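Local coordinates for protein heme oxygenase (mycobilin-producing) (Mycobacterium tuberculosis, PDB 3HX9) that probably degrades heme oxidatively to mycobilin with release of free iron, works as a homodimer and holds two hemes in its active site, at residues H28-S33 / Q64-G69; L42-V45 / R50-V53. One frame throughout, in Å; residues are numbered along the deposited sequence.

Contact 1 (H28-S33 / Q64-G69). With HEM (protoporphyrin IX containing Fe), chain C.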
loop_
_atom_site.group_PDB
_atom_site.type_symbol
_atom_site.label_atom_id
_atom_site.label_comp_id
_atom_site.label_asym_id
_atom_site.label_seq_id
_atom_site.Cartn_x
_atom_site.Cartn_y
_atom_site.Cartn_z
ATOM N N HIS A 28 -8.809 -16.534 1.757
ATOM C CA HIS A 28 -10.038 -16.297 0.975
ATOM C C HIS A 28 -11.220 -15.968 1.836
ATOM O O HIS A 28 -12.365 -15.987 1.362
ATOM C CB HIS A 28 -10.308 -17.528 0.026
ATOM C CG HIS A 28 -9.217 -17.750 -0.976
ATOM N ND1 HIS A 28 -8.169 -18.631 -0.759
ATOM C CD2 HIS A 28 -8.968 -17.152 -2.162
ATOM C CE1 HIS A 28 -7.348 -18.585 -1.794
ATOM N NE2 HIS A 28 -7.811 -17.698 -2.654
ATOM N N ALA A 29 -10.938 -15.610 3.095
ATOM C CA ALA A 29 -11.971 -15.280 4.094
ATOM C C ALA A 29 -12.954 -14.142 3.723
ATOM O O ALA A 29 -14.088 -14.109 4.240
ATOM C CB ALA A 29 -11.279 -14.965 5.469
ATOM N N VAL A 30 -12.529 -13.208 2.888
ATOM C CA VAL A 30 -13.304 -12.012 2.615
ATOM C C VAL A 30 -13.887 -12.117 1.194
ATOM O O VAL A 30 -14.632 -11.241 0.757
ATOM C CB VAL A 30 -12.411 -10.750 2.775
ATOM C CG1 VAL A 30 -13.231 -9.394 2.693
ATOM C CG2 VAL A 30 -11.665 -10.816 4.112
ATOM N N GLU A 31 -13.481 -13.144 0.474
ATOM C CA GLU A 31 -13.904 -13.343 -0.941
ATOM C C GLU A 31 -15.411 -13.101 -1.136
ATOM O O GLU A 31 -16.236 -13.543 -0.322
ATOM C CB GLU A 31 -13.498 -14.785 -1.329
ATOM C CG GLU A 31 -13.591 -15.174 -2.816
ATOM C CD GLU A 31 -13.393 -16.698 -3.078
ATOM O OE1 GLU A 31 -12.273 -17.105 -3.474
ATOM O OE2 GLU A 31 -14.364 -17.488 -2.915
ATOM N N ASN A 32 -15.752 -12.359 -2.193
ATOM C CA ASN A 32 -17.118 -12.054 -2.555
ATOM C C ASN A 32 -17.853 -11.134 -1.624
ATOM O O ASN A 32 -19.057 -11.022 -1.736
ATOM C CB ASN A 32 -17.925 -13.369 -2.670
ATOM C CG ASN A 32 -17.315 -14.338 -3.653
ATOM O OD1 ASN A 32 -17.386 -15.545 -3.453
ATOM N ND2 ASN A 32 -16.737 -13.836 -4.717
ATOM N N SER A 33 -17.179 -10.493 -0.661
ATOM C CA SER A 33 -17.875 -9.533 0.193
ATOM C C SER A 33 -18.193 -8.337 -0.688
ATOM O O SER A 33 -17.371 -8.028 -1.563
ATOM C CB SER A 33 -16.960 -9.008 1.302
ATOM O OG SER A 33 -16.605 -10.024 2.180
ATOM N N GLN A 64 -16.914 0.012 5.361
ATOM C CA GLN A 64 -17.588 0.171 6.628
ATOM C C GLN A 64 -18.657 -0.901 6.872
ATOM O O GLN A 64 -18.834 -1.364 8.023
ATOM C CB GLN A 64 -18.153 1.552 6.790
ATOM C CG GLN A 64 -17.067 2.680 6.673
ATOM C CD GLN A 64 -16.077 2.777 7.817
ATOM O OE1 GLN A 64 -16.358 2.309 8.921
ATOM N NE2 GLN A 64 -14.907 3.457 7.579
ATOM N N ALA A 65 -19.375 -1.283 5.840
ATOM C CA ALA A 65 -20.426 -2.285 6.033
ATOM C C ALA A 65 -19.824 -3.615 6.488
ATOM O O ALA A 65 -20.347 -4.260 7.377
ATOM C CB ALA A 65 -21.226 -2.461 4.735
ATOM N N TRP A 66 -18.734 -4.008 5.846
ATOM C CA TRP A 66 -18.017 -5.259 6.166
ATOM C C TRP A 66 -17.370 -5.217 7.550
ATOM O O TRP A 66 -17.583 -6.112 8.383
ATOM C CB TRP A 66 -16.934 -5.492 5.120
ATOM C CG TRP A 66 -16.100 -6.649 5.428
ATOM C CD1 TRP A 66 -16.424 -7.976 5.255
ATOM C CD2 TRP A 66 -14.751 -6.609 5.883
ATOM N NE1 TRP A 66 -15.347 -8.774 5.616
ATOM C CE2 TRP A 66 -14.319 -7.960 6.034
ATOM C CE3 TRP A 66 -13.868 -5.551 6.219
ATOM C CZ2 TRP A 66 -13.003 -8.291 6.452
ATOM C CZ3 TRP A 66 -12.578 -5.885 6.660
ATOM C CH2 TRP A 66 -12.165 -7.245 6.771
ATOM N N ALA A 67 -16.592 -4.165 7.797
ATOM C CA ALA A 67 -15.827 -4.011 9.035
ATOM C C ALA A 67 -16.751 -3.944 10.256
ATOM O O ALA A 67 -16.382 -4.411 11.343
ATOM C CB ALA A 67 -15.007 -2.704 8.928
ATOM N N ASN A 68 -17.909 -3.318 10.107
ATOM C CA ASN A 68 -18.794 -3.184 11.265
ATOM C C ASN A 68 -19.740 -4.361 11.417
ATOM O O ASN A 68 -20.429 -4.470 12.437
ATOM C CB ASN A 68 -19.624 -1.894 11.280
ATOM C CG ASN A 68 -18.839 -0.621 10.894
ATOM O OD1 ASN A 68 -17.696 -0.447 11.216
ATOM N ND2 ASN A 68 -19.512 0.282 10.160
ATOM N N GLY A 69 -19.893 -5.181 10.391
ATOM C CA GLY A 69 -20.946 -6.208 10.466
ATOM C C GLY A 69 -20.301 -7.565 10.439
ATOM O O GLY A 69 -19.815 -8.073 11.490
HETATM C CHA HEM C . -9.173 -13.410 12.108
HETATM C CHB HEM C . -8.152 -11.452 16.445
HETATM C CHC HEM C . -10.410 -7.371 14.967
HETATM C CHD HEM C . -10.780 -9.130 10.509
HETATM C C1A HEM C . -8.735 -13.246 13.417
HETATM C C2A HEM C . -8.125 -14.240 14.224
HETATM C C3A HEM C . -7.805 -13.695 15.401
HETATM C C4A HEM C . -8.264 -12.327 15.395
HETATM C CMA HEM C . -7.147 -14.395 16.596
HETATM C CAA HEM C . -7.865 -15.702 13.815
HETATM C CBA HEM C . -6.497 -15.794 13.205
HETATM C CGA HEM C . -5.989 -17.184 13.489
HETATM O O1A HEM C . -5.351 -17.351 14.587
HETATM O O2A HEM C . -6.257 -18.096 12.624
HETATM C C1B HEM C . -8.730 -10.216 16.428
HETATM C C2B HEM C . -8.734 -9.248 17.516
HETATM C C3B HEM C . -9.323 -8.143 17.107
HETATM C C4B HEM C . -9.727 -8.335 15.713
HETATM C CMB HEM C . -8.149 -9.577 18.902
HETATM C CAB HEM C . -9.616 -6.835 17.883
HETATM C CBB HEM C . -8.818 -6.368 18.823
HETATM C C1C HEM C . -10.714 -7.490 13.616
HETATM C C2C HEM C . -11.296 -6.493 12.794
HETATM C C3C HEM C . -11.396 -6.960 11.568
HETATM C C4C HEM C . -10.884 -8.334 11.606
HETATM C CMC HEM C . -11.745 -5.080 13.270
HETATM C CAC HEM C . -11.906 -6.263 10.294
HETATM C CBC HEM C . -12.489 -5.059 10.239
HETATM C C1D HEM C . -10.423 -10.451 10.542
HETATM C C2D HEM C . -10.563 -11.364 9.425
HETATM C C3D HEM C . -10.083 -12.656 9.936
HETATM C C4D HEM C . -9.676 -12.440 11.296
HETATM C CMD HEM C . -11.078 -11.054 7.998
HETATM C CAD HEM C . -10.054 -13.971 9.079
HETATM C CBD HEM C . -11.331 -14.732 9.413
HETATM C CGD HEM C . -11.524 -16.071 8.712
HETATM O O1D HEM C . -12.730 -16.392 8.426
HETATM O O2D HEM C . -10.534 -16.824 8.437
HETATM N NA HEM C . -8.815 -12.065 14.159
HETATM N NB HEM C . -9.276 -9.602 15.336
HETATM N NC HEM C . -10.431 -8.635 12.866
HETATM N ND HEM C . -9.893 -11.101 11.606
HETATM FE FE HEM C . -9.806 -10.417 13.556
#
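Val30 lies against the indole of Trp66, the two side chains crossing at about a right angle, and both of its methyl groups touch the ring system. CG1 of Val30 stands 3.4 Å above the plane of the Trp66 ring, displaced toward the rim, and comes within 3.7 Å of Trp66 NE1. The other branch, Val30 CG2, reaches Trp66 CZ2 at the same distance and also borders the heme methyl CMD. A branched aliphatic residue suits this place because its two methyls can meet an aromatic system and the porphyrin rim together.

Trp66 projects from helix 60-68 with CG anti to its backbone N (chi1 175°), which sends the indole across to residues 28-33. Its six-membered ring continues to the heme: Trp66 CH2 lies 3.7 Å from heme CAC, a vinyl carbon, and Ala67 CB packs on the vinyl end. At the pyrrole end, Ser33 OG approaches Trp66 CD1 obliquely to 3.7 Å. The hydroxyl's hydrogen bond goes to Val30 O, 2.7 Å from Ser33 OG and tilted 33° from the carbonyl plane. The backbone N of Ser33 bonds to the same oxygen from the same face, so two donors grip it and close the type II turn that presents Val30. Ala29, small enough to sit close to a propionate, places its CB 3.4 Å from heme CGD.

No hydrogen bond joins the segments; the contact between them is van der Waals packing of Val30 and Ser33 on Trp66, continued by the heme. Both Val30 and Trp66 also touch the second heme, and Trp57 meets the indole from the same chain. Trp66 is predicted to stabilise the transition state; the apolar packing around its indole is consistent with a defined ring position beside the substrate.

Contact 2 (L42-V45 / R50-V53)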
loop_
_atom_site.group_PDB
_atom_site.type_symbol
_atom_site.label_atom_id
_atom_site.label_comp_id
_atom_site.label_asym_id
_atom_site.label_seq_id
_atom_site.Cartn_x
_atom_site.Cartn_y
_atom_site.Cartn_z
ATOM N N LEU A 42 1.684 -7.729 3.154
ATOM C CA LEU A 42 3.027 -7.237 2.882
ATOM C C LEU A 42 3.913 -7.459 4.118
ATOM O O LEU A 42 3.684 -6.914 5.225
ATOM C CB LEU A 42 2.952 -5.732 2.568
ATOM C CG LEU A 42 1.973 -5.409 1.392
ATOM C CD1 LEU A 42 2.251 -3.913 1.016
ATOM C CD2 LEU A 42 2.350 -6.288 0.149
ATOM N N ARG A 43 4.983 -8.197 3.875
ATOM C CA ARG A 43 6.004 -8.436 4.907
ATOM C C ARG A 43 7.063 -7.306 4.904
ATOM O O ARG A 43 7.614 -6.999 3.887
ATOM C CB ARG A 43 6.655 -9.805 4.625
ATOM C CG ARG A 43 7.755 -10.139 5.658
ATOM C CD ARG A 43 7.917 -11.702 5.663
ATOM N NE ARG A 43 8.517 -11.946 4.436
ATOM C CZ ARG A 43 8.302 -12.883 3.507
ATOM N NH1 ARG A 43 7.544 -13.963 3.594
ATOM N NH2 ARG A 43 9.020 -12.715 2.401
ATOM N N PRO A 44 7.333 -6.675 6.052
ATOM C CA PRO A 44 8.233 -5.521 6.059
ATOM C C PRO A 44 9.691 -5.939 5.837
ATOM O O PRO A 44 10.139 -6.995 6.359
ATOM C CB PRO A 44 8.053 -4.945 7.466
ATOM C CG PRO A 44 7.582 -6.062 8.302
ATOM C CD PRO A 44 6.769 -6.995 7.397
ATOM N N VAL A 45 10.396 -5.205 4.997
ATOM C CA VAL A 45 11.811 -5.440 4.762
ATOM C C VAL A 45 12.708 -4.302 5.216
ATOM O O VAL A 45 13.854 -4.570 5.715
ATOM C CB VAL A 45 11.963 -5.738 3.232
ATOM C CG1 VAL A 45 13.418 -5.562 2.725
ATOM C CG2 VAL A 45 11.373 -7.167 3.049
ATOM N N ARG A 50 6.132 -2.989 10.738
ATOM C CA ARG A 50 4.778 -3.585 10.791
ATOM C C ARG A 50 4.510 -4.324 9.482
ATOM O O ARG A 50 5.039 -3.930 8.446
ATOM C CB ARG A 50 3.699 -2.519 10.951
ATOM C CG ARG A 50 3.946 -1.712 12.233
ATOM C CD ARG A 50 2.910 -0.605 12.404
ATOM N NE ARG A 50 3.196 0.438 11.447
ATOM C CZ ARG A 50 2.481 1.550 11.355
ATOM N NH1 ARG A 50 1.414 1.732 12.173
ATOM N NH2 ARG A 50 2.838 2.478 10.447
ATOM N N TYR A 51 3.749 -5.388 9.577
ATOM C CA TYR A 51 3.124 -5.958 8.349
ATOM C C TYR A 51 2.025 -5.005 7.907
ATOM O O TYR A 51 1.331 -4.417 8.745
ATOM C CB TYR A 51 2.494 -7.302 8.635
ATOM C CG TYR A 51 3.472 -8.455 8.601
ATOM C CD1 TYR A 51 3.466 -9.398 7.533
ATOM C CD2 TYR A 51 4.382 -8.605 9.625
ATOM C CE1 TYR A 51 4.405 -10.455 7.509
ATOM C CE2 TYR A 51 5.325 -9.674 9.618
ATOM C CZ TYR A 51 5.280 -10.597 8.599
ATOM O OH TYR A 51 6.215 -11.637 8.626
ATOM N N PHE A 52 1.825 -4.900 6.589
ATOM C CA PHE A 52 0.680 -4.100 6.071
ATOM C C PHE A 52 -0.287 -5.046 5.424
ATOM O O PHE A 52 0.113 -5.801 4.539
ATOM C CB PHE A 52 1.118 -3.092 4.977
ATOM C CG PHE A 52 1.650 -1.779 5.481
ATOM C CD1 PHE A 52 2.008 -1.618 6.830
ATOM C CD2 PHE A 52 1.801 -0.703 4.621
ATOM C CE1 PHE A 52 2.492 -0.399 7.280
ATOM C CE2 PHE A 52 2.295 0.530 5.054
ATOM C CZ PHE A 52 2.682 0.639 6.419
ATOM N N VAL A 53 -1.540 -5.014 5.873
ATOM C CA VAL A 53 -2.593 -5.809 5.317
ATOM C C VAL A 53 -3.370 -4.808 4.462
ATOM O O VAL A 53 -4.097 -3.990 4.988
ATOM C CB VAL A 53 -3.476 -6.397 6.414
ATOM C CG1 VAL A 53 -4.620 -7.244 5.813
ATOM C CG2 VAL A 53 -2.544 -7.339 7.281
#
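Two backbone hydrogen bonds join Leu42 and Phe52 as an antiparallel hydrogen-bonded pair in the beta hairpin of strands 36-46 and 51-57: Leu42 N gives to Phe52 O over 2.8 Å, and Phe52 N returns to Leu42 O over 3.1 Å. A CA-H...O contact adds to them, Tyr51 CA to Leu42 O 3.3 Å.

Among the side chains there is a CH-pi contact. Pro44 CD sits 3.7 Å from the centroid of the Tyr51 ring, only 12° off its normal. Proline's rigid ring turns this CH2 onto the aromatic face. Lacking an N-H, Pro44 covers the buried, partnerless Arg50 O with carbon (CG to that oxygen 3.3 Å), so the segments' pairing stops here. Arg43 runs alongside Tyr51, its CD 3.4 Å from Tyr51 OH, with guanidinium and phenol planes perpendicular. On the sheet face bearing Leu42 and Phe52, their CB atoms pack 4.0 Å apart.

Polar ends are held from beyond the hairpin: Arg43 by Glu20 and by Glu93 of the second subunit, Tyr51 OH by Glu20.

Tyr51 packs on Leu19 of helix 16-25, strand 3-9 flanks strand 51-57, and Leu42, Arg43 and Pro44 extend the sheet into the second subunit, as in this family's dimeric alpha+beta barrel.

In the fold
From the N terminus, strand 3-9 and helix 16-25 come first, followed by the loop carrying 28-33. The chain then runs through strand 36-46, turns, and returns along strand 51-57; contact 2 closes this short hairpin. Helix 60-68 follows directly, and contact 1 closes a larger loop by bringing it back to the segment before strand 36-46. Contact 2 therefore lies within the stretch of chain that contact 1 spans, without crossing. The two do not touch: their centres are about 21 Å apart, on opposite sides of the chain's centre. Contact 1 ties helix and loop together at the hemes, while contact 2 pairs strands at the dimer interface, where the sheet runs on into the second subunit.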